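Local coordinates for aldehyde dehydrogenase family protein (Pseudomonas syringae pv. tomato, PDB 5IUV), which oxidises indole-3-acetaldehyde with NAD+ as an aldehyde dehydrogenase, probably yielding the auxin indole-3-acetic acid, at residues Trp9-Ile18 and Glu99-Leu107; Lys271-Asp279 and Phe412-Ala422. One frame throughout, in Å; residues are numbered along the deposited sequence.

Interaction 1 (Trp9-Ile18 and Glu99-Leu107); sequences WEQRAQNLKI and EELALLETL
Trp9 sets the far rim of its indole against the helix of Glu99-Leu107: CZ3 meets Glu99 O at the ring edge, 3.8 Å away, while CE3 touches Leu103 CD1. A flat, largely apolar ring suits this buried place, where Ile113 of helix 113-134 also packs on it. One turn on, Arg12 serves two purposes. Its CB lies 3.6 Å from Leu103 CD2, and the chain, extended from CG to NE, carries the guanidinium to the exposed margin, where NH1 forms a salt bridge with Glu99 OE1 at 2.7 Å; guanidinium and carboxylate planes stand 86° apart. Leu103 CD2 comes within 3.5 Å of Ala13 N, and the small Ala13 CB fits beside Leu107 CD1. Past the helix, Leu16 inserts CD1 among Leu103, Leu104 and Leu107, meeting Leu107 CD1 tip to tip at 3.7 Å, while CD2 lies on Glu100 CG. A water donates to both Lys17 O and Glu100 OE2, the latter also salt-bridged to Arg202. Ile18 closes the row with CG1 against Leu104 CD2. Crossing at -86°, the helices form a nearly perpendicular helix-helix packing, extended by Leu16 and Ile18 of the following loop, that fastens helix 6-15 to the leucine face of helix 98-109.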
# COMPACT_ATOMS: atom_id res chain seq x y z
N TRP A 9 16.93 -12.99 43.68
CA TRP A 9 17.73 -12.47 42.57
C TRP A 9 19.21 -12.46 42.92
O TRP A 9 20.06 -12.71 42.07
CB TRP A 9 17.26 -11.07 42.17
CG TRP A 9 15.96 -11.05 41.42
CD1 TRP A 9 14.80 -10.47 41.81
CD2 TRP A 9 15.71 -11.63 40.13
NE1 TRP A 9 13.83 -10.65 40.85
CE2 TRP A 9 14.37 -11.35 39.81
CE3 TRP A 9 16.49 -12.35 39.22
CZ2 TRP A 9 13.78 -11.78 38.61
CZ3 TRP A 9 15.91 -12.76 38.03
CH2 TRP A 9 14.57 -12.48 37.74
N GLU A 10 19.52 -12.18 44.19
CA GLU A 10 20.91 -12.17 44.63
C GLU A 10 21.52 -13.57 44.56
O GLU A 10 22.67 -13.73 44.16
CB GLU A 10 21.01 -11.61 46.05
CG GLU A 10 20.83 -10.09 46.13
CD GLU A 10 20.71 -9.58 47.55
OE1 GLU A 10 20.41 -10.40 48.46
OE2 GLU A 10 20.90 -8.37 47.77
N GLN A 11 20.74 -14.58 44.94
CA GLN A 11 21.17 -15.96 44.82
C GLN A 11 21.38 -16.35 43.36
O GLN A 11 22.39 -16.94 43.00
CB GLN A 11 20.15 -16.89 45.48
CG GLN A 11 20.52 -18.36 45.41
CD GLN A 11 19.44 -19.24 45.97
OE1 GLN A 11 18.28 -18.83 46.05
NE2 GLN A 11 19.80 -20.46 46.38
N ARG A 12 20.42 -16.00 42.51
CA ARG A 12 20.54 -16.30 41.09
C ARG A 12 21.75 -15.64 40.46
O ARG A 12 22.45 -16.25 39.65
CB ARG A 12 19.27 -15.89 40.35
CG ARG A 12 18.14 -16.89 40.55
CD ARG A 12 16.82 -16.34 40.08
NE ARG A 12 15.78 -17.37 40.14
CZ ARG A 12 15.30 -18.00 39.08
NH1 ARG A 12 15.76 -17.71 37.86
NH2 ARG A 12 14.36 -18.92 39.22
N ALA A 13 22.00 -14.39 40.84
CA ALA A 13 23.15 -13.65 40.30
C ALA A 13 24.46 -14.37 40.64
O ALA A 13 25.35 -14.49 39.81
CB ALA A 13 23.17 -12.22 40.84
N GLN A 14 24.55 -14.87 41.87
CA GLN A 14 25.72 -15.62 42.30
C GLN A 14 25.83 -16.95 41.55
O GLN A 14 26.93 -17.46 41.33
CB GLN A 14 25.66 -15.86 43.81
CG GLN A 14 26.82 -16.67 44.39
CD GLN A 14 28.12 -15.89 44.44
OE1 GLN A 14 28.13 -14.66 44.30
NE2 GLN A 14 29.23 -16.59 44.65
N ASN A 15 24.70 -17.52 41.14
CA ASN A 15 24.71 -18.87 40.60
C ASN A 15 24.80 -18.92 39.08
O ASN A 15 24.85 -20.01 38.50
CB ASN A 15 23.49 -19.64 41.10
CG ASN A 15 23.64 -20.06 42.55
OD1 ASN A 15 24.73 -19.95 43.11
ND2 ASN A 15 22.56 -20.55 43.17
N LEU A 16 24.82 -17.76 38.43
CA LEU A 16 25.00 -17.69 36.98
C LEU A 16 26.36 -18.21 36.55
O LEU A 16 27.37 -17.90 37.19
CB LEU A 16 24.84 -16.25 36.48
CG LEU A 16 23.43 -15.69 36.31
CD1 LEU A 16 23.50 -14.22 35.96
CD2 LEU A 16 22.70 -16.46 35.23
N LYS A 17 26.39 -18.98 35.47
CA LYS A 17 27.64 -19.15 34.73
C LYS A 17 27.51 -18.30 33.47
O LYS A 17 26.56 -18.44 32.69
CB LYS A 17 27.92 -20.63 34.40
CG LYS A 17 26.78 -21.40 33.74
CD LYS A 17 27.12 -22.88 33.63
CE LYS A 17 26.11 -23.64 32.77
NZ LYS A 17 24.77 -23.70 33.38
N ILE A 18 28.44 -17.37 33.29
CA ILE A 18 28.30 -16.35 32.26
C ILE A 18 29.25 -16.60 31.09
O ILE A 18 30.47 -16.73 31.26
CB ILE A 18 28.53 -14.95 32.84
CG1 ILE A 18 27.52 -14.68 33.97
CG2 ILE A 18 28.43 -13.88 31.76
CD1 ILE A 18 27.70 -13.33 34.66
N GLU A 99 14.24 -14.88 32.72
CA GLU A 99 14.82 -14.55 34.01
C GLU A 99 16.34 -14.44 33.93
O GLU A 99 16.93 -13.50 34.49
CB GLU A 99 14.41 -15.58 35.06
CG GLU A 99 12.93 -15.53 35.40
CD GLU A 99 12.52 -16.57 36.43
OE1 GLU A 99 13.33 -17.48 36.72
OE2 GLU A 99 11.39 -16.48 36.94
N GLU A 100 16.97 -15.38 33.24
CA GLU A 100 18.42 -15.33 33.03
C GLU A 100 18.83 -14.09 32.22
O GLU A 100 19.77 -13.39 32.59
CB GLU A 100 18.91 -16.59 32.31
CG GLU A 100 20.41 -16.57 32.01
CD GLU A 100 20.89 -17.78 31.21
OE1 GLU A 100 20.08 -18.66 30.89
OE2 GLU A 100 22.11 -17.84 30.91
N LEU A 101 18.14 -13.84 31.12
CA LEU A 101 18.46 -12.71 30.25
C LEU A 101 18.25 -11.37 30.97
O LEU A 101 19.07 -10.45 30.82
CB LEU A 101 17.61 -12.76 28.98
CG LEU A 101 17.98 -13.88 28.01
CD1 LEU A 101 16.96 -14.00 26.89
CD2 LEU A 101 19.36 -13.63 27.44
N ALA A 102 17.18 -11.27 31.75
CA ALA A 102 16.90 -10.05 32.50
C ALA A 102 17.98 -9.81 33.54
O ALA A 102 18.42 -8.67 33.75
CB ALA A 102 15.53 -10.13 33.16
N LEU A 103 18.41 -10.89 34.18
CA LEU A 103 19.43 -10.80 35.21
C LEU A 103 20.77 -10.38 34.60
O LEU A 103 21.47 -9.53 35.15
CB LEU A 103 19.55 -12.13 35.95
CG LEU A 103 20.47 -12.20 37.17
CD1 LEU A 103 20.17 -11.07 38.16
CD2 LEU A 103 20.32 -13.54 37.85
N LEU A 104 21.11 -10.96 33.45
CA LEU A 104 22.33 -10.57 32.75
C LEU A 104 22.33 -9.08 32.41
O LEU A 104 23.35 -8.41 32.58
CB LEU A 104 22.50 -11.39 31.47
CG LEU A 104 22.89 -12.86 31.65
CD1 LEU A 104 22.78 -13.58 30.31
CD2 LEU A 104 24.29 -12.99 32.22
N GLU A 105 21.20 -8.58 31.94
CA GLU A 105 21.08 -7.18 31.56
C GLU A 105 21.28 -6.27 32.76
O GLU A 105 22.04 -5.29 32.71
CB GLU A 105 19.71 -6.92 30.93
CG GLU A 105 19.67 -5.75 29.98
CD GLU A 105 20.12 -6.13 28.58
OE1 GLU A 105 21.26 -6.63 28.43
OE2 GLU A 105 19.33 -5.93 27.63
N THR A 106 20.60 -6.60 33.85
CA THR A 106 20.71 -5.82 35.08
C THR A 106 22.13 -5.82 35.63
O THR A 106 22.66 -4.78 35.99
CB THR A 106 19.73 -6.35 36.14
OG1 THR A 106 18.40 -5.94 35.79
CG2 THR A 106 20.07 -5.80 37.54
N LEU A 107 22.76 -7.00 35.70
CA LEU A 107 24.13 -7.09 36.18
C LEU A 107 25.11 -6.37 35.25
O LEU A 107 26.06 -5.74 35.71
CB LEU A 107 24.55 -8.56 36.33
CG LEU A 107 23.82 -9.34 37.42
CD1 LEU A 107 24.18 -10.82 37.35
CD2 LEU A 107 24.16 -8.76 38.80
O HOH W 1 24.39 -16.68 31.82

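Interaction 2 (Lys271-Asp279 and Phe412-Ala422); sequences KSPNIVFAD and FDTAEEAIQIA
Phe277 and Phe412 form an offset edge-to-face pair, centroids 5.3 Å apart and planes at 75°. The edge of Phe412 is turned to one face of Phe277, with CZ above that face but displaced toward its rim; at the edge of Phe277, near the ring plane, lies Ala415 CA. Phe412 in turn has Ala418 CB 3.6 Å above the centre of one face, while Phe277 CD1 and Thr414 N lie at its edge. Ile275 crosses Phe412 at about a right angle, its CG2 3.7 Å from CE2, and the same methyl touches Ala418 CB. Its other branch ends in CD1, 3.9 Å from Ala422 CB. Earlier in the strand, the Pro273 ring packs its CG on Ala422 CB at 3.7 Å. Ala418 and Ala422 point to the strand, and their short side chains permit a close, nearly antiparallel approach (170°), axes 9.5 Å apart. Thr414 caps the helix: its OG1 accepts from Glu417 N. Strand 273-276 lies between parallel strands 307-311 and 430-434, an alpha/beta layer consistent with the catalytic domain of aldehyde dehydrogenases. At the Pro273 end, Arg307 donates to the carbonyls of Lys271, Ile421 and Ala422. The direct contact is thus apolar, alanines on Pro273 and Ile275 with the aromatic pair continuing it past the strand's end, and Arg307 adds an indirect polar tie.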
# COMPACT_ATOMS: atom_id res chain seq x y z
N LYS A 271 17.36 15.35 22.12
CA LYS A 271 17.14 16.31 23.20
C LYS A 271 15.67 16.68 23.16
O LYS A 271 15.30 17.81 22.83
CB LYS A 271 18.03 17.54 23.05
CG LYS A 271 18.10 18.41 24.31
CD LYS A 271 19.00 17.80 25.38
CE LYS A 271 18.88 18.55 26.71
NZ LYS A 271 19.69 17.93 27.81
N SER A 272 14.83 15.71 23.49
CA SER A 272 13.41 15.78 23.19
C SER A 272 12.63 16.75 24.07
O SER A 272 12.71 16.68 25.30
CB SER A 272 12.81 14.37 23.30
OG SER A 272 13.52 13.48 22.46
N PRO A 273 11.86 17.65 23.45
CA PRO A 273 11.03 18.62 24.17
C PRO A 273 9.66 18.05 24.54
O PRO A 273 8.97 17.47 23.70
CB PRO A 273 10.89 19.76 23.17
CG PRO A 273 10.93 19.08 21.84
CD PRO A 273 11.87 17.91 21.99
N ASN A 274 9.29 18.23 25.80
CA ASN A 274 8.00 17.80 26.33
C ASN A 274 7.15 19.03 26.62
O ASN A 274 7.32 19.68 27.65
CB ASN A 274 8.23 16.97 27.60
CG ASN A 274 6.97 16.31 28.12
OD1 ASN A 274 5.92 16.32 27.47
ND2 ASN A 274 7.07 15.71 29.30
N ILE A 275 6.26 19.38 25.69
CA ILE A 275 5.53 20.64 25.76
C ILE A 275 4.18 20.52 26.45
O ILE A 275 3.27 19.84 25.97
CB ILE A 275 5.29 21.22 24.35
CG1 ILE A 275 6.61 21.32 23.58
CG2 ILE A 275 4.62 22.59 24.44
CD1 ILE A 275 6.42 21.59 22.11
N VAL A 276 4.04 21.20 27.58
CA VAL A 276 2.83 21.13 28.38
C VAL A 276 2.08 22.45 28.32
O VAL A 276 2.55 23.47 28.84
CB VAL A 276 3.15 20.78 29.85
CG1 VAL A 276 1.87 20.62 30.65
CG2 VAL A 276 3.99 19.50 29.92
N PHE A 277 0.93 22.43 27.67
CA PHE A 277 0.08 23.62 27.56
C PHE A 277 -0.83 23.74 28.76
O PHE A 277 -1.14 22.75 29.42
CB PHE A 277 -0.76 23.58 26.28
CG PHE A 277 0.01 23.91 25.04
CD1 PHE A 277 0.24 25.23 24.68
CD2 PHE A 277 0.49 22.90 24.22
CE1 PHE A 277 0.94 25.54 23.53
CE2 PHE A 277 1.18 23.20 23.06
CZ PHE A 277 1.41 24.52 22.72
N ALA A 278 -1.27 24.97 29.03
CA ALA A 278 -2.16 25.25 30.15
C ALA A 278 -3.44 24.43 30.06
O ALA A 278 -4.02 24.08 31.09
CB ALA A 278 -2.48 26.74 30.20
N ASP A 279 -3.89 24.13 28.85
CA ASP A 279 -5.14 23.39 28.70
C ASP A 279 -4.94 21.88 28.49
O ASP A 279 -5.78 21.23 27.88
CB ASP A 279 -5.97 23.97 27.55
CG ASP A 279 -5.36 23.71 26.18
OD1 ASP A 279 -4.17 23.35 26.08
OD2 ASP A 279 -6.08 23.89 25.18
N PHE A 412 7.26 29.22 28.17
CA PHE A 412 6.84 29.92 26.96
C PHE A 412 5.47 30.53 27.20
O PHE A 412 4.79 30.16 28.17
CB PHE A 412 6.80 28.98 25.75
CG PHE A 412 5.77 27.88 25.87
CD1 PHE A 412 4.46 28.09 25.46
CD2 PHE A 412 6.11 26.65 26.40
CE1 PHE A 412 3.51 27.08 25.58
CE2 PHE A 412 5.16 25.64 26.51
CZ PHE A 412 3.87 25.86 26.11
N ASP A 413 5.04 31.45 26.33
CA ASP A 413 3.74 32.10 26.49
C ASP A 413 2.80 31.95 25.29
O ASP A 413 1.61 32.26 25.40
CB ASP A 413 3.92 33.59 26.80
CG ASP A 413 4.77 34.31 25.77
OD1 ASP A 413 4.95 33.78 24.65
OD2 ASP A 413 5.25 35.42 26.08
N THR A 414 3.34 31.52 24.16
CA THR A 414 2.54 31.26 22.96
C THR A 414 2.92 29.92 22.34
O THR A 414 4.04 29.45 22.52
CB THR A 414 2.72 32.35 21.88
OG1 THR A 414 4.04 32.27 21.34
CG2 THR A 414 2.49 33.75 22.46
N ALA A 415 2.00 29.33 21.59
CA ALA A 415 2.27 28.07 20.90
C ALA A 415 3.45 28.24 19.93
O ALA A 415 4.32 27.37 19.82
CB ALA A 415 1.04 27.59 20.15
N GLU A 416 3.47 29.38 19.25
CA GLU A 416 4.51 29.67 18.27
C GLU A 416 5.90 29.66 18.91
O GLU A 416 6.85 29.14 18.32
CB GLU A 416 4.23 31.02 17.60
CG GLU A 416 2.97 31.05 16.72
CD GLU A 416 1.67 30.89 17.50
OE1 GLU A 416 1.61 31.32 18.68
OE2 GLU A 416 0.70 30.33 16.95
N GLU A 417 6.01 30.22 20.11
CA GLU A 417 7.29 30.22 20.81
C GLU A 417 7.67 28.81 21.27
O GLU A 417 8.83 28.42 21.22
CB GLU A 417 7.26 31.17 22.02
CG GLU A 417 8.62 31.36 22.68
CD GLU A 417 8.56 32.09 24.01
OE1 GLU A 417 7.44 32.41 24.48
OE2 GLU A 417 9.63 32.35 24.59
N ALA A 418 6.67 28.04 21.70
CA ALA A 418 6.89 26.67 22.12
C ALA A 418 7.51 25.86 20.99
O ALA A 418 8.46 25.12 21.19
CB ALA A 418 5.58 26.04 22.58
N ILE A 419 6.96 26.02 19.79
CA ILE A 419 7.46 25.33 18.61
C ILE A 419 8.87 25.79 18.25
O ILE A 419 9.74 24.97 17.94
CB ILE A 419 6.50 25.55 17.42
CG1 ILE A 419 5.17 24.83 17.69
CG2 ILE A 419 7.12 25.04 16.11
CD1 ILE A 419 3.99 25.30 16.83
N GLN A 420 9.12 27.09 18.30
CA GLN A 420 10.44 27.63 18.00
C GLN A 420 11.50 27.06 18.94
O GLN A 420 12.56 26.62 18.50
CB GLN A 420 10.44 29.16 18.07
CG GLN A 420 11.63 29.85 17.39
CD GLN A 420 12.92 29.80 18.21
OE1 GLN A 420 12.89 29.83 19.44
NE2 GLN A 420 14.06 29.71 17.52
N ILE A 421 11.20 27.07 20.24
CA ILE A 421 12.14 26.55 21.22
C ILE A 421 12.35 25.05 21.02
O ILE A 421 13.47 24.56 21.04
CB ILE A 421 11.65 26.80 22.66
CG1 ILE A 421 11.70 28.30 22.97
CG2 ILE A 421 12.52 26.04 23.66
CD1 ILE A 421 10.94 28.68 24.20
N ALA A 422 11.25 24.34 20.81
CA ALA A 422 11.28 22.89 20.65
C ALA A 422 12.12 22.48 19.44
O ALA A 422 12.84 21.48 19.49
CB ALA A 422 9.87 22.34 20.54

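How the interactions relate
The chain's centre lies between interactions 1 and 2, whose own centres are 43 Å apart and whose nearest atoms are about 21 Å apart. In sequence the first pair, Trp9-Ile18 with Glu99-Leu107, is complete before the second, Lys271-Asp279 with Phe412-Ala422, begins. Interaction 1 joins two helices away from the annotated sites. Interaction 2 places a helix on a strand of the sheet containing 307-311 and 430-434. There the Pro273 side chain is about 9 Å from that of Thr303, which contacts indoleacetate in another structure of this protein, about 11 Å from that of the NAD+-binding Glu401, and about 13 Å from the bound NAD. None of these is a contact: interaction 2 lies near the site without lining it.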